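Local coordinates for sortase family protein (Streptococcus agalactiae, PDB 4D7W), which is a class C sortase that probably acts as a cysteine transpeptidase in assembling the type 2B pilus on the cell surface of group B Streptococcus, at residues 32-35 with 39-42; 64-69 with 169-174; 53-58 with 135-140; 150-153 with 158-161; 132-135 with 140-143. One frame throughout, in Å; residues are numbered along the deposited sequence.

Interaction 1. Residues 32-35 with 39-42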
# COMPACT_ATOMS: atom_id res chain seq x y z
N LYS A 32 3.19 11.55 -9.97
CA LYS A 32 4.02 12.73 -10.18
C LYS A 32 3.51 13.94 -9.41
O LYS A 32 4.27 14.84 -9.08
CB LYS A 32 4.10 13.10 -11.67
CG LYS A 32 5.16 12.34 -12.43
CD LYS A 32 5.26 12.85 -13.85
CE LYS A 32 6.30 12.08 -14.63
NZ LYS A 32 5.91 10.65 -14.78
N GLN A 33 2.21 13.96 -9.12
CA GLN A 33 1.62 15.14 -8.51
C GLN A 33 2.09 15.40 -7.08
O GLN A 33 2.09 16.54 -6.62
CB GLN A 33 0.09 15.04 -8.51
CG GLN A 33 -0.46 14.14 -7.43
CD GLN A 33 -1.96 13.93 -7.59
OE1 GLN A 33 -2.75 14.78 -7.19
NE2 GLN A 33 -2.35 12.81 -8.20
N PHE A 34 2.49 14.35 -6.38
CA PHE A 34 2.73 14.47 -4.93
C PHE A 34 3.92 15.37 -4.59
O PHE A 34 3.94 15.99 -3.52
CB PHE A 34 2.89 13.09 -4.32
CG PHE A 34 1.61 12.32 -4.33
CD1 PHE A 34 0.67 12.50 -3.33
CD2 PHE A 34 1.30 11.47 -5.39
CE1 PHE A 34 -0.54 11.82 -3.36
CE2 PHE A 34 0.09 10.80 -5.43
CZ PHE A 34 -0.83 10.97 -4.42
N LYS A 35 4.88 15.48 -5.50
CA LYS A 35 6.04 16.33 -5.28
C LYS A 35 5.60 17.77 -5.00
O LYS A 35 6.16 18.44 -4.14
CB LYS A 35 7.00 16.29 -6.47
CG LYS A 35 8.37 16.90 -6.17
CD LYS A 35 9.31 16.82 -7.37
CE LYS A 35 10.64 17.49 -7.05
NZ LYS A 35 11.58 17.48 -8.20
N MET A 39 0.66 15.12 0.59
CA MET A 39 -0.42 14.17 0.80
C MET A 39 -1.75 14.82 0.53
O MET A 39 -1.97 15.98 0.87
CB MET A 39 -0.39 13.63 2.23
CG MET A 39 0.83 12.78 2.51
SD MET A 39 0.80 11.26 1.56
CE MET A 39 2.13 10.33 2.30
N LYS A 40 -2.65 14.07 -0.09
CA LYS A 40 -3.94 14.62 -0.45
C LYS A 40 -4.99 14.25 0.59
O LYS A 40 -5.92 13.50 0.30
CB LYS A 40 -4.35 14.13 -1.84
CG LYS A 40 -3.34 14.54 -2.93
CD LYS A 40 -3.91 14.41 -4.33
CE LYS A 40 -4.88 15.53 -4.65
NZ LYS A 40 -4.22 16.87 -4.72
N TRP A 41 -4.82 14.77 1.80
CA TRP A 41 -5.80 14.59 2.88
C TRP A 41 -7.19 15.13 2.50
O TRP A 41 -8.20 14.58 2.91
CB TRP A 41 -5.32 15.28 4.17
CG TRP A 41 -3.90 14.95 4.58
CD1 TRP A 41 -2.83 15.79 4.60
CD2 TRP A 41 -3.41 13.68 5.04
NE1 TRP A 41 -1.70 15.13 5.03
CE2 TRP A 41 -2.03 13.83 5.30
CE3 TRP A 41 -4.00 12.43 5.23
CZ2 TRP A 41 -1.24 12.78 5.76
CZ3 TRP A 41 -3.22 11.39 5.69
CH2 TRP A 41 -1.85 11.57 5.94
N HIS A 42 -7.22 16.21 1.71
CA HIS A 42 -8.49 16.87 1.38
C HIS A 42 -9.00 16.49 -0.00
O HIS A 42 -9.44 17.36 -0.76
CB HIS A 42 -8.33 18.39 1.46
CG HIS A 42 -7.93 18.89 2.82
ND1 HIS A 42 -7.55 20.20 3.04
CD2 HIS A 42 -7.86 18.26 4.01
CE1 HIS A 42 -7.26 20.35 4.32
NE2 HIS A 42 -7.44 19.19 4.93

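Interaction 2. Residues 64-69 with 169-174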
# COMPACT_ATOMS: atom_id res chain seq x y z
N GLY A 64 -3.43 -5.31 -6.65
CA GLY A 64 -2.28 -6.19 -6.55
C GLY A 64 -2.21 -6.80 -5.16
O GLY A 64 -3.22 -6.92 -4.49
N TYR A 65 -1.03 -7.20 -4.72
CA TYR A 65 -0.91 -7.88 -3.45
C TYR A 65 0.45 -7.64 -2.82
O TYR A 65 1.44 -7.38 -3.52
CB TYR A 65 -1.17 -9.38 -3.61
CG TYR A 65 -0.23 -10.13 -4.54
CD1 TYR A 65 -0.49 -10.20 -5.91
CD2 TYR A 65 0.88 -10.80 -4.05
CE1 TYR A 65 0.36 -10.90 -6.77
CE2 TYR A 65 1.74 -11.50 -4.89
CZ TYR A 65 1.47 -11.55 -6.25
OH TYR A 65 2.33 -12.25 -7.08
N ILE A 66 0.47 -7.72 -1.50
CA ILE A 66 1.69 -7.48 -0.74
C ILE A 66 2.19 -8.79 -0.13
O ILE A 66 1.40 -9.65 0.25
CB ILE A 66 1.45 -6.45 0.38
CG1 ILE A 66 2.76 -6.14 1.11
CG2 ILE A 66 0.38 -6.94 1.34
CD1 ILE A 66 2.60 -5.12 2.22
N SER A 67 3.51 -8.92 -0.07
CA SER A 67 4.17 -10.13 0.44
C SER A 67 5.17 -9.75 1.51
O SER A 67 6.05 -8.92 1.27
CB SER A 67 4.89 -10.89 -0.67
OG SER A 67 3.97 -11.41 -1.61
N ILE A 68 5.04 -10.38 2.68
CA ILE A 68 5.92 -10.12 3.80
C ILE A 68 6.40 -11.45 4.35
O ILE A 68 5.90 -11.91 5.39
CB ILE A 68 5.23 -9.32 4.91
CG1 ILE A 68 4.42 -8.18 4.29
CG2 ILE A 68 6.26 -8.79 5.91
CD1 ILE A 68 3.69 -7.35 5.31
N PRO A 69 7.36 -12.07 3.65
CA PRO A 69 7.90 -13.41 3.90
C PRO A 69 8.23 -13.67 5.35
O PRO A 69 8.01 -14.77 5.83
CB PRO A 69 9.18 -13.43 3.05
CG PRO A 69 8.83 -12.55 1.89
CD PRO A 69 7.99 -11.44 2.47
N GLN A 169 7.30 3.67 1.50
CA GLN A 169 6.03 3.01 1.72
C GLN A 169 5.93 2.67 3.21
O GLN A 169 6.85 2.08 3.77
CB GLN A 169 5.91 1.76 0.85
CG GLN A 169 4.55 1.07 0.88
CD GLN A 169 4.42 0.03 -0.22
OE1 GLN A 169 4.57 -1.16 0.02
NE2 GLN A 169 4.17 0.49 -1.45
N THR A 170 4.82 3.06 3.84
CA THR A 170 4.63 2.79 5.26
C THR A 170 3.48 1.81 5.45
O THR A 170 2.44 1.93 4.81
CB THR A 170 4.33 4.08 6.04
OG1 THR A 170 5.48 4.93 5.99
CG2 THR A 170 4.00 3.80 7.53
N LEU A 171 3.70 0.82 6.32
CA LEU A 171 2.66 -0.12 6.70
C LEU A 171 2.16 0.29 8.09
O LEU A 171 2.95 0.48 9.01
CB LEU A 171 3.19 -1.56 6.67
CG LEU A 171 3.95 -2.00 5.41
CD1 LEU A 171 4.39 -3.44 5.55
CD2 LEU A 171 3.13 -1.78 4.10
N VAL A 172 0.85 0.43 8.22
CA VAL A 172 0.22 0.99 9.39
C VAL A 172 -0.74 -0.00 10.01
O VAL A 172 -1.56 -0.61 9.31
CB VAL A 172 -0.57 2.28 9.06
CG1 VAL A 172 -1.19 2.87 10.33
CG2 VAL A 172 0.34 3.30 8.35
N THR A 173 -0.67 -0.17 11.33
CA THR A 173 -1.67 -0.96 12.02
C THR A 173 -1.86 -0.38 13.41
O THR A 173 -1.19 0.58 13.78
CB THR A 173 -1.28 -2.45 12.10
OG1 THR A 173 -2.39 -3.20 12.59
CG2 THR A 173 -0.06 -2.67 13.01
N CYS A 174 -2.81 -0.94 14.17
CA CYS A 174 -3.09 -0.48 15.54
C CYS A 174 -2.17 -1.12 16.57
O CYS A 174 -1.66 -2.22 16.35
CB CYS A 174 -4.55 -0.77 15.93
SG CYS A 174 -5.78 0.18 15.01

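Interaction 3. Residues 53-58 with 135-140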
# COMPACT_ATOMS: atom_id res chain seq x y z
N SER A 53 -9.77 4.92 -10.69
CA SER A 53 -9.44 4.42 -12.02
C SER A 53 -7.98 4.00 -12.13
O SER A 53 -7.58 3.44 -13.15
CB SER A 53 -9.72 5.49 -13.08
OG SER A 53 -8.74 6.52 -13.01
N GLN A 54 -7.16 4.31 -11.12
CA GLN A 54 -5.74 4.00 -11.24
C GLN A 54 -5.50 2.56 -10.82
O GLN A 54 -6.10 2.09 -9.86
CB GLN A 54 -4.88 4.96 -10.39
CG GLN A 54 -4.99 6.42 -10.81
CD GLN A 54 -4.33 6.68 -12.17
OE1 GLN A 54 -3.50 5.90 -12.62
NE2 GLN A 54 -4.70 7.78 -12.82
N LEU A 55 -4.63 1.86 -11.55
CA LEU A 55 -4.23 0.48 -11.23
C LEU A 55 -5.45 -0.45 -11.13
O LEU A 55 -5.47 -1.37 -10.32
CB LEU A 55 -3.42 0.44 -9.93
CG LEU A 55 -2.11 1.23 -10.02
CD1 LEU A 55 -1.33 1.12 -8.70
CD2 LEU A 55 -1.30 0.70 -11.17
N ALA A 56 -6.47 -0.19 -11.94
CA ALA A 56 -7.70 -0.95 -11.86
C ALA A 56 -7.83 -1.82 -13.10
O ALA A 56 -7.77 -1.30 -14.21
CB ALA A 56 -8.92 -0.01 -11.73
N ILE A 57 -7.98 -3.13 -12.92
CA ILE A 57 -8.19 -4.01 -14.08
C ILE A 57 -9.55 -4.70 -14.05
O ILE A 57 -9.84 -5.54 -14.91
CB ILE A 57 -7.12 -5.10 -14.18
CG1 ILE A 57 -7.30 -6.11 -13.05
CG2 ILE A 57 -5.71 -4.48 -14.17
CD1 ILE A 57 -6.24 -7.21 -13.08
N ASP A 58 -10.37 -4.35 -13.07
CA ASP A 58 -11.74 -4.86 -12.97
C ASP A 58 -12.47 -3.98 -11.97
O ASP A 58 -11.93 -2.97 -11.55
CB ASP A 58 -11.78 -6.34 -12.55
CG ASP A 58 -11.04 -6.63 -11.23
OD1 ASP A 58 -11.05 -5.78 -10.31
OD2 ASP A 58 -10.45 -7.72 -11.12
N VAL A 135 5.46 -5.50 -3.04
CA VAL A 135 4.12 -5.39 -3.56
C VAL A 135 4.21 -5.80 -5.03
O VAL A 135 5.17 -5.44 -5.74
CB VAL A 135 3.51 -3.97 -3.39
CG1 VAL A 135 3.34 -3.64 -1.90
CG2 VAL A 135 4.39 -2.96 -4.01
N SER A 136 3.25 -6.60 -5.47
CA SER A 136 3.22 -7.07 -6.84
C SER A 136 2.05 -6.39 -7.51
O SER A 136 0.93 -6.46 -7.02
CB SER A 136 3.09 -8.58 -6.89
OG SER A 136 4.11 -9.16 -6.10
N ILE A 137 2.33 -5.69 -8.60
CA ILE A 137 1.32 -4.90 -9.29
C ILE A 137 1.45 -5.22 -10.78
O ILE A 137 2.51 -5.03 -11.37
CB ILE A 137 1.49 -3.40 -8.99
CG1 ILE A 137 1.18 -3.12 -7.51
CG2 ILE A 137 0.61 -2.56 -9.89
CD1 ILE A 137 1.82 -1.88 -6.99
N LEU A 138 0.38 -5.76 -11.37
CA LEU A 138 0.46 -6.27 -12.73
C LEU A 138 1.57 -7.32 -12.82
O LEU A 138 1.64 -8.25 -12.01
CB LEU A 138 0.68 -5.12 -13.73
CG LEU A 138 -0.43 -4.07 -13.66
CD1 LEU A 138 -0.24 -3.00 -14.69
CD2 LEU A 138 -1.80 -4.73 -13.82
N ASN A 139 2.47 -7.15 -13.79
CA ASN A 139 3.56 -8.09 -13.97
C ASN A 139 4.86 -7.65 -13.28
O ASN A 139 5.93 -8.16 -13.59
CB ASN A 139 3.83 -8.29 -15.47
CG ASN A 139 4.32 -7.00 -16.15
OD1 ASN A 139 3.85 -5.90 -15.84
ND2 ASN A 139 5.25 -7.14 -17.10
N GLU A 140 4.77 -6.71 -12.35
CA GLU A 140 5.99 -6.14 -11.79
C GLU A 140 6.09 -6.23 -10.29
O GLU A 140 5.10 -6.34 -9.58
CB GLU A 140 6.12 -4.68 -12.24
CG GLU A 140 6.74 -4.57 -13.64
CD GLU A 140 6.32 -3.32 -14.36
OE1 GLU A 140 5.48 -2.58 -13.82
OE2 GLU A 140 6.84 -3.07 -15.47

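Interaction 4. Residues 150-153 with 158-161. With EDO (1,2-ethanediol), chain B.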
# COMPACT_ATOMS: atom_id res chain seq x y z
N ARG A 150 8.02 3.38 14.12
CA ARG A 150 7.55 4.34 15.12
C ARG A 150 6.16 3.99 15.63
O ARG A 150 5.30 3.53 14.87
CB ARG A 150 7.50 5.77 14.56
CG ARG A 150 8.81 6.33 14.06
CD ARG A 150 9.35 7.38 15.00
NE ARG A 150 10.57 8.01 14.49
CZ ARG A 150 11.76 7.42 14.46
NH1 ARG A 150 11.90 6.17 14.91
NH2 ARG A 150 12.81 8.07 13.98
N THR A 151 5.95 4.25 16.92
CA THR A 151 4.64 4.18 17.54
C THR A 151 4.17 5.58 17.91
O THR A 151 4.87 6.32 18.60
CB THR A 151 4.67 3.29 18.77
OG1 THR A 151 5.10 1.99 18.37
CG2 THR A 151 3.28 3.18 19.41
N VAL A 152 2.98 5.96 17.44
CA VAL A 152 2.52 7.34 17.53
C VAL A 152 1.05 7.41 17.89
O VAL A 152 0.31 6.44 17.71
CB VAL A 152 2.75 8.10 16.19
CG1 VAL A 152 4.21 7.98 15.76
CG2 VAL A 152 1.81 7.58 15.09
N LYS A 153 0.63 8.56 18.41
CA LYS A 153 -0.78 8.82 18.65
C LYS A 153 -1.54 8.88 17.34
O LYS A 153 -0.99 9.27 16.31
CB LYS A 153 -0.98 10.13 19.43
CG LYS A 153 -0.36 10.13 20.80
CD LYS A 153 -1.02 11.19 21.67
CE LYS A 153 -0.29 11.35 23.00
NZ LYS A 153 1.05 11.98 22.82
N ARG A 158 3.10 13.20 11.36
CA ARG A 158 4.42 13.72 11.04
C ARG A 158 5.27 12.76 10.24
O ARG A 158 6.09 13.18 9.42
CB ARG A 158 5.15 14.10 12.32
CG ARG A 158 4.56 15.29 13.06
CD ARG A 158 5.36 15.61 14.31
NE ARG A 158 5.20 14.56 15.31
CZ ARG A 158 5.76 14.59 16.52
NH1 ARG A 158 6.52 15.62 16.88
NH2 ARG A 158 5.55 13.60 17.37
N ASP A 159 5.08 11.46 10.47
CA ASP A 159 5.87 10.46 9.77
C ASP A 159 5.19 9.99 8.49
O ASP A 159 5.67 9.08 7.83
CB ASP A 159 6.15 9.27 10.68
CG ASP A 159 6.76 9.69 12.00
OD1 ASP A 159 7.89 10.21 11.97
OD2 ASP A 159 6.11 9.49 13.05
N LEU A 160 4.07 10.62 8.15
CA LEU A 160 3.26 10.15 7.03
C LEU A 160 3.14 11.24 5.96
O LEU A 160 2.06 11.51 5.45
CB LEU A 160 1.88 9.72 7.53
CG LEU A 160 1.90 8.52 8.49
CD1 LEU A 160 0.53 8.28 9.11
CD2 LEU A 160 2.38 7.26 7.79
N GLN A 161 4.27 11.87 5.63
CA GLN A 161 4.26 12.97 4.67
C GLN A 161 5.12 12.66 3.45
O GLN A 161 5.94 11.75 3.47
CB GLN A 161 4.75 14.27 5.33
CG GLN A 161 3.98 14.65 6.60
CD GLN A 161 2.52 15.02 6.33
OE1 GLN A 161 2.18 15.48 5.24
NE2 GLN A 161 1.66 14.81 7.33
C1 EDO B . 8.20 11.96 6.64
O1 EDO B . 6.88 11.99 7.17
C2 EDO B . 8.46 10.58 6.03
O2 EDO B . 8.52 9.63 7.08

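Interaction 5. Residues 132-135 with 140-143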
# COMPACT_ATOMS: atom_id res chain seq x y z
N HIS A 132 12.64 -6.89 4.46
CA HIS A 132 12.04 -6.50 3.17
C HIS A 132 10.59 -6.94 3.03
O HIS A 132 10.18 -7.96 3.59
CB HIS A 132 12.81 -7.10 1.98
CG HIS A 132 14.22 -6.62 1.84
ND1 HIS A 132 14.93 -6.74 0.66
CD2 HIS A 132 15.07 -6.04 2.73
CE1 HIS A 132 16.14 -6.25 0.83
NE2 HIS A 132 16.26 -5.82 2.07
N TRP A 133 9.81 -6.20 2.25
CA TRP A 133 8.58 -6.74 1.68
C TRP A 133 8.47 -6.33 0.20
O TRP A 133 9.27 -5.52 -0.31
CB TRP A 133 7.34 -6.29 2.46
CG TRP A 133 6.97 -4.85 2.31
CD1 TRP A 133 6.16 -4.31 1.36
CD2 TRP A 133 7.35 -3.76 3.17
NE1 TRP A 133 6.03 -2.96 1.55
CE2 TRP A 133 6.74 -2.60 2.66
CE3 TRP A 133 8.14 -3.67 4.33
CZ2 TRP A 133 6.92 -1.34 3.25
CZ3 TRP A 133 8.30 -2.42 4.92
CH2 TRP A 133 7.70 -1.28 4.38
N THR A 134 7.53 -6.94 -0.51
CA THR A 134 7.28 -6.59 -1.90
C THR A 134 5.79 -6.39 -2.12
O THR A 134 4.96 -7.00 -1.43
CB THR A 134 7.78 -7.68 -2.86
OG1 THR A 134 7.04 -8.88 -2.63
CG2 THR A 134 9.27 -7.95 -2.68
N VAL A 135 5.46 -5.50 -3.04
CA VAL A 135 4.12 -5.39 -3.56
C VAL A 135 4.21 -5.80 -5.03
O VAL A 135 5.17 -5.44 -5.74
CB VAL A 135 3.51 -3.97 -3.39
CG1 VAL A 135 3.34 -3.64 -1.90
CG2 VAL A 135 4.39 -2.96 -4.01
N GLU A 140 4.77 -6.71 -12.35
CA GLU A 140 5.99 -6.14 -11.79
C GLU A 140 6.09 -6.23 -10.29
O GLU A 140 5.10 -6.34 -9.58
CB GLU A 140 6.12 -4.68 -12.24
CG GLU A 140 6.74 -4.57 -13.64
CD GLU A 140 6.32 -3.32 -14.36
OE1 GLU A 140 5.48 -2.58 -13.82
OE2 GLU A 140 6.84 -3.07 -15.47
N THR A 141 7.32 -6.15 -9.80
CA THR A 141 7.60 -6.28 -8.38
C THR A 141 8.23 -4.99 -7.87
O THR A 141 9.07 -4.38 -8.55
CB THR A 141 8.52 -7.47 -8.11
OG1 THR A 141 7.79 -8.68 -8.35
CG2 THR A 141 8.98 -7.47 -6.67
N TYR A 142 7.78 -4.57 -6.69
CA TYR A 142 8.29 -3.38 -6.02
C TYR A 142 8.76 -3.75 -4.63
O TYR A 142 7.98 -4.24 -3.84
CB TYR A 142 7.21 -2.29 -5.95
CG TYR A 142 6.71 -1.91 -7.31
CD1 TYR A 142 5.75 -2.68 -7.96
CD2 TYR A 142 7.23 -0.80 -7.97
CE1 TYR A 142 5.32 -2.37 -9.23
CE2 TYR A 142 6.79 -0.47 -9.24
CZ TYR A 142 5.84 -1.26 -9.86
OH TYR A 142 5.40 -0.93 -11.11
N THR A 143 10.04 -3.51 -4.33
CA THR A 143 10.61 -3.96 -3.07
C THR A 143 10.89 -2.80 -2.14
O THR A 143 11.43 -1.76 -2.56
CB THR A 143 11.90 -4.73 -3.30
OG1 THR A 143 11.67 -5.70 -4.33
CG2 THR A 143 12.35 -5.41 -2.00

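Interaction 1. Residues 32-35 with 39-42
The chain passes through the short helix 34-37 and comes back as an irregular loop that sets Lys40 of residues 39-42 against Gln33 and Phe34 of residues 32-35; the backbones are nearest at Phe34 and Met39, whose CA atoms are 6.5 Å apart, and no backbone hydrogen bond joins the two pieces. Lys40 carries the contact from the loop side. Its CG sits beside the backbone N (chi1 -59°), and bends at chi3 and chi4 fold the rest of the chain across Gln33 at about a right angle. Gln33 OE1 lies 3.1 Å from Lys40 CD and 3.4 Å from Lys40 CE, so the amide oxygen rests on the methylene chain rather than on the ammonium, which stands 3.6 Å away as NZ. Lower on the same chain, Lys40 CG meets Phe34 CE1 at 3.9 Å, obliquely to the ring. Both polar ends have partners nearby: Gln33 NE2 bonds to Tyr30 O, and Lys40 NZ forms a salt bridge with Glu47 of helix 45-52. The contact is mixed: an amide oxygen on the methylenes of Lys40, and a lysine CH2 beside the phenyl ring, with no hydrogen bond between the segments.

Interaction 2. Residues 64-69 with 169-174
Strands 62-68 and 167-175 face each other without pairing: Ile66 and Leu171, the closest residues, have CA atoms 10.5 Å apart, so only side chains bridge the gap. Leu171 reaches out from residues 169-174 and touches two isoleucines of the other strand with its two methyl branches. Its CD2 meets Ile66 CD1 at 3.9 Å, while its CD1 meets Ile68 CD1 at 4.0 Å and also lies 4.1 Å from Ile66 CD1. Both encounters are tip to tip, and all three CB atoms are directed toward the opposing strand. The isoleucines attain this by different first torsions: CG1 of Ile66 is trans to the backbone N (chi1 -176°), whereas CG1 of Ile68 stands beside its N (chi1 -44°). Trp133 of strand 132-137 also packs on Leu171, and Gln169, two residues earlier on the strand, accepts a hydrogen bond from the indole NE1 of Trp133 through OE1. The strands belong to one curled sheet, consistent with the closed beta-barrel of sortases, and these side chains fill part of its interior. Leu171 belongs to the Thr-Leu-Val-Thr-Cys run that matches the sortase TLXTC signature; Cys174, near the end of the strand, is by family analogy probably the nucleophile, and takes no part here. With three buried aliphatic residues and no polar bond between the segments, the contact depends on dispersion and the hydrophobic effect.

Interaction 3. Residues 53-58 with 135-140
Leu55 has the largest buried surface in this contact, followed by Leu138 and Ile137. Leu55 projects from the loop after helix 45-52 toward strand 132-137, its CG beside the backbone N (chi1 -62°), and sets CD2 against Ile137 CG2 at 4.0 Å. The two side chains cross at about a right angle. Leu138 pairs instead with Ile57: its CD2 comes within 3.9 Å of Ile57 CG2 as the side chains run past one another in opposite directions. CB of Leu138 does not aim straight at the loop, but the end of its side chain swings closer. Successive residues of the hairpin therefore meet loop residues two positions apart. Helix side chains pack around the contact: Ala27 of helix 17-31 lies against Leu55, Ile24 of that helix against Leu138, and Tyr8 and Val12 of helix 3-13 against Ile57. Leu138 N donates a hydrogen bond to Tyr8 OH. The backbone on the sheet side is fixed by reciprocal bonds between Ile137 and Glu140, each N to the other's O at 3.0 Å. They close a type II' beta turn with Leu138 and Asn139 at its corners, the tight two-residue connection characteristic of a beta hairpin, here packed against helices 3-13 and 17-31 and the loop that leads into strand 62-68.

Interaction 4. Residues 150-153 with 158-161
At one end of strand 140-152, the chain leaves the sortase beta-sheet and doubles back through the connection to strand 167-175; Asp159 of that connection packs against Arg150 and Val152 of the strand. Arg150 and Asp159 are the nearest residues by backbone, their CA atoms 8.3 Å apart. The aspartate carboxylate does most of the touching. With CG beside the backbone N (chi1 -53°), it reaches toward the strand and places OD2 3.6 Å from Val152 CG1, the two side chains passing in opposite directions. OD2 also lies 4.2 Å from Arg150 CB. The guanidinium stops short of a salt bridge: Arg150 NE remains 4.3 Å from Asp159 OD1, which approaches the group obliquely. Leu185 of strand 182-191 packs on both Val152 and Asp159.

The loop backbone also holds a 1,2-ethanediol, probably from the crystallisation liquor. Its O1 donates to Arg158 O at 2.7 Å and accepts from Gln161 N at 3.0 Å, with an N-H...O angle of 151°; O2 donates to Asp159 O at 3.0 Å. Arg187 NH1 gives the diol another hydrogen bond. Across the two protein segments, then, a carboxylate meets a valine methyl and the aliphatic base of an arginine, and any attraction between the charges is probably long-range, without a hydrogen bond to fix their orientation.

Interaction 5. Residues 132-135 with 140-143
Tyr142 has CG beside its backbone N (chi1 -58°), and Val135 sets CG2 between its own N and carbonyl carbon (chi1 -65° for CG1); together these torsions bring Val135 CG2 to 3.5 Å from Tyr142 CB, with the side chains nearly perpendicular. The contact is the antiparallel beta hairpin of strands 132-137 and 140-152 in the sortase sheet. Val135 and Tyr142 form a hydrogen-bonded pair: Val135 N donates to Tyr142 O and Tyr142 N to Val135 O, both at 2.9 Å. Val135 O additionally lies at the edge of the tyrosine ring, close to its plane.

Thr134 and Thr143, the neighbouring non-hydrogen-bonded pair, have CA atoms 4.4 Å apart and side chains pointing the same way on the other sheet face. Thr134 CG2 touches Thr143 OG1 at 3.7 Å, while that hydroxyl is hydrogen-bonded to Asn193. Beside this pair, Thr141 CG2 packs on Thr134 CB, and the His132 ring meets Thr143 CG2 obliquely. Strand 62-68 pairs with the other edge of 132-137, where Ser67 and Thr134 are joined by a backbone hydrogen bond. The backbones of the hairpin also meet through CA-H...O contacts, the shorter having Thr134 CA 3.1 Å from Tyr142 O.

Overall arrangement
Along the chain, interaction 1 comes first, at the short helix 34-37. Interactions 2 and 3 alternate their segments, while interactions 5 and 4, in that order, fall inside the loop closed by interaction 2. Interactions 2 to 5 all reach the same curled sheet. Interactions 2 and 5 have centres about 10 Å apart and meet where strands 62-68 and 132-137 pair; interaction 3 shares Val135 and Glu140 with interaction 5. Interactions 3 and 4 lie about 27 Å apart, centre to centre, on opposite sides of the chain's centre. Interaction 1 touches interaction 4 through Met39 and Trp41. The N-terminal region is thereby joined to the sortase barrel at more than one place.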